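Cellulose 1,4-beta-cellobiosidase (PDB 4JJJ) probably cleaves cellulose as a cellobiohydrolase, this chain being the family 48 glycoside hydrolase catalytic domain of a longer, modular secreted enzyme. Local coordinates at residues D153-F158 / R588-N593. The protein carries 1 engineered substitution. Numbering follows the deposited sequence.
Sequences DNVYGF and RSFYKN. With ZN (zinc ion), chain B.
Phe590 turns its ring edge to the face of Tyr156 in a T-shaped stack, centroids 5.0 Å apart and planes at 83°. The touching atom is Phe590 CZ, 3.7 Å from Tyr156 CE2 and set toward the rim of the tyrosine ring. With chi1 at 52°, CG of Phe590 sits between backbone N and carbonyl carbon, and the ring reaches from the 3-10 turn within 588-593 to the loop 153-158. Val155 meets the same phenyl ring by a CH-pi contact: its CG2 methyl lies over one face, 4.0 Å from the centroid. The carbonyl O of Arg588, in the same segment as the ring, lies over the centre of the opposite face.

The polar part is at the tyrosine hydroxyl. Arg588, its chain extended from CG to NE, passes Tyr156 and gives a weak hydrogen bond from NE to Tyr156 OH, 2.9 Å long but bent to 128°. Asp43 engages both partners: OD1 is hydrogen-bonded to Tyr156 OH and OD2 forms a salt bridge with Arg588 NH2, while Arg588 NH1 bonds Phe584 O. A phenylalanine in place of Tyr156 would probably keep the stack yet leave Arg588 NE and Asp43 OD1 without their shared hydroxyl.

At the start of the loop, Asp153 OD2 and His46 ND1 bind a zinc ion, with two waters. Aromatic packing thus joins the loop after strand 149-151 to the 3-10 turn before helix 597-604, while the hydroxyl of the buried Tyr156 is held by two polar partners, Asp43 and, weakly, Arg588 NE.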
loop_
_atom_site.group_PDB
_atom_site.type_symbol
_atom_site.label_atom_id
_atom_site.label_comp_id
_atom_site.label_asym_id
_atom_site.label_seq_id
_atom_site.Cartn_x
_atom_site.Cartn_y
_atom_site.Cartn_z
ATOM N N ASP A 153 13.110 -14.067 4.545
ATOM C CA ASP A 153 13.978 -15.262 4.548
ATOM C C ASP A 153 15.225 -15.058 3.705
ATOM O O ASP A 153 16.002 -16.003 3.513
ATOM C CB ASP A 153 13.185 -16.440 4.051
ATOM C CG ASP A 153 12.169 -16.975 5.106
ATOM O OD1 ASP A 153 12.252 -16.559 6.261
ATOM O OD2 ASP A 153 11.308 -17.744 4.644
ATOM N N ASN A 154 15.449 -13.882 3.145
ATOM C CA ASN A 154 16.618 -13.656 2.269
ATOM C C ASN A 154 16.620 -14.576 1.086
ATOM O O ASN A 154 17.646 -15.108 0.681
ATOM C CB ASN A 154 17.956 -13.738 3.057
ATOM C CG ASN A 154 19.059 -12.843 2.443
ATOM O OD1 ASN A 154 18.799 -11.722 1.997
ATOM N ND2 ASN A 154 20.339 -13.292 2.526
ATOM N N VAL A 155 15.450 -14.762 0.488
ATOM C CA VAL A 155 15.385 -15.626 -0.657
ATOM C C VAL A 155 16.160 -15.095 -1.820
ATOM O O VAL A 155 16.748 -15.898 -2.571
ATOM C CB VAL A 155 13.959 -15.998 -1.014
ATOM C CG1 VAL A 155 13.275 -14.861 -1.641
ATOM C CG2 VAL A 155 13.994 -17.248 -1.794
ATOM N N TYR A 156 16.305 -13.790 -1.907
ATOM C CA TYR A 156 17.063 -13.178 -2.993
ATOM C C TYR A 156 18.577 -13.058 -2.717
ATOM O O TYR A 156 19.340 -12.775 -3.647
ATOM C CB TYR A 156 16.504 -11.750 -3.402
ATOM C CG TYR A 156 15.248 -11.791 -4.211
ATOM C CD1 TYR A 156 13.976 -11.831 -3.603
ATOM C CD2 TYR A 156 15.291 -11.838 -5.612
ATOM C CE1 TYR A 156 12.804 -11.875 -4.307
ATOM C CE2 TYR A 156 14.146 -11.832 -6.348
ATOM C CZ TYR A 156 12.887 -11.861 -5.718
ATOM O OH TYR A 156 11.747 -11.884 -6.440
ATOM N N GLY A 157 18.979 -13.176 -1.471
ATOM C CA GLY A 157 20.414 -13.165 -1.120
ATOM C C GLY A 157 21.081 -11.850 -0.903
ATOM O O GLY A 157 22.354 -11.736 -0.920
ATOM N N PHE A 158 20.327 -10.731 -0.803
ATOM C CA PHE A 158 20.938 -9.448 -0.658
ATOM C C PHE A 158 21.527 -9.165 0.678
ATOM O O PHE A 158 22.593 -8.553 0.750
ATOM C CB PHE A 158 19.961 -8.324 -1.058
ATOM C CG PHE A 158 19.541 -8.378 -2.505
ATOM C CD1 PHE A 158 20.503 -8.120 -3.496
ATOM C CD2 PHE A 158 18.227 -8.614 -2.887
ATOM C CE1 PHE A 158 20.175 -8.112 -4.809
ATOM C CE2 PHE A 158 17.882 -8.595 -4.218
ATOM C CZ PHE A 158 18.871 -8.379 -5.193
ATOM N N ARG A 588 14.933 -15.161 -11.037
ATOM C CA ARG A 588 14.382 -15.692 -9.753
ATOM C C ARG A 588 14.381 -17.255 -9.785
ATOM O O ARG A 588 13.392 -17.916 -9.530
ATOM C CB ARG A 588 12.949 -15.172 -9.520
ATOM C CG ARG A 588 12.870 -13.657 -9.429
ATOM C CD ARG A 588 11.412 -13.251 -9.377
ATOM N NE ARG A 588 11.133 -11.815 -9.312
ATOM C CZ ARG A 588 11.179 -11.013 -10.387
ATOM N NH1 ARG A 588 11.566 -11.416 -11.551
ATOM N NH2 ARG A 588 10.812 -9.722 -10.290
ATOM N N SER A 589 15.557 -17.818 -10.106
ATOM C CA SER A 589 15.631 -19.216 -10.465
ATOM C C SER A 589 15.366 -20.136 -9.297
ATOM O O SER A 589 15.010 -21.281 -9.510
ATOM C CB SER A 589 16.958 -19.586 -11.160
ATOM O OG SER A 589 18.013 -19.501 -10.282
ATOM N N PHE A 590 15.469 -19.590 -8.121
ATOM C CA PHE A 590 15.069 -20.298 -6.902
ATOM C C PHE A 590 13.603 -20.804 -6.937
ATOM O O PHE A 590 13.222 -21.674 -6.180
ATOM C CB PHE A 590 15.320 -19.466 -5.649
ATOM C CG PHE A 590 14.736 -18.068 -5.699
ATOM C CD1 PHE A 590 13.419 -17.824 -5.470
ATOM C CD2 PHE A 590 15.554 -17.005 -6.014
ATOM C CE1 PHE A 590 12.863 -16.545 -5.560
ATOM C CE2 PHE A 590 15.025 -15.738 -6.045
ATOM C CZ PHE A 590 13.725 -15.510 -5.885
ATOM N N TYR A 591 12.748 -20.139 -7.703
ATOM C CA TYR A 591 11.377 -20.539 -7.855
ATOM C C TYR A 591 11.221 -21.934 -8.336
ATOM O O TYR A 591 10.250 -22.554 -8.047
ATOM C CB TYR A 591 10.510 -19.572 -8.607
ATOM C CG TYR A 591 9.704 -18.596 -7.814
ATOM C CD1 TYR A 591 8.875 -19.059 -6.830
ATOM C CD2 TYR A 591 9.650 -17.276 -8.162
ATOM C CE1 TYR A 591 8.069 -18.208 -6.051
ATOM C CE2 TYR A 591 8.851 -16.388 -7.405
ATOM C CZ TYR A 591 8.001 -16.897 -6.426
ATOM O OH TYR A 591 7.105 -16.054 -5.698
ATOM N N LYS A 592 12.176 -22.468 -9.061
ATOM C CA LYS A 592 12.052 -23.838 -9.552
ATOM C C LYS A 592 12.147 -24.838 -8.422
ATOM O O LYS A 592 11.737 -25.994 -8.637
ATOM C CB LYS A 592 13.199 -24.064 -10.487
ATOM C CG LYS A 592 13.087 -23.279 -11.785
ATOM C CD LYS A 592 14.430 -23.553 -12.551
ATOM C CE LYS A 592 14.485 -22.835 -13.879
ATOM N NZ LYS A 592 15.893 -22.916 -14.488
ATOM N N ASN A 593 12.549 -24.436 -7.238
ATOM C CA ASN A 593 12.530 -25.346 -6.089
ATOM C C ASN A 593 11.282 -25.247 -5.251
ATOM O O ASN A 593 11.138 -25.946 -4.270
ATOM C CB ASN A 593 13.775 -25.093 -5.241
ATOM C CG ASN A 593 15.037 -25.145 -6.126
ATOM O OD1 ASN A 593 15.172 -26.088 -6.947
ATOM N ND2 ASN A 593 15.813 -24.040 -6.169
HETATM ZN ZN ZN B . 10.614 -18.746 3.476
HETATM O O HOH W 1 10.267 -20.858 3.775
HETATM O O HOH W 2 11.455 -18.632 1.577
#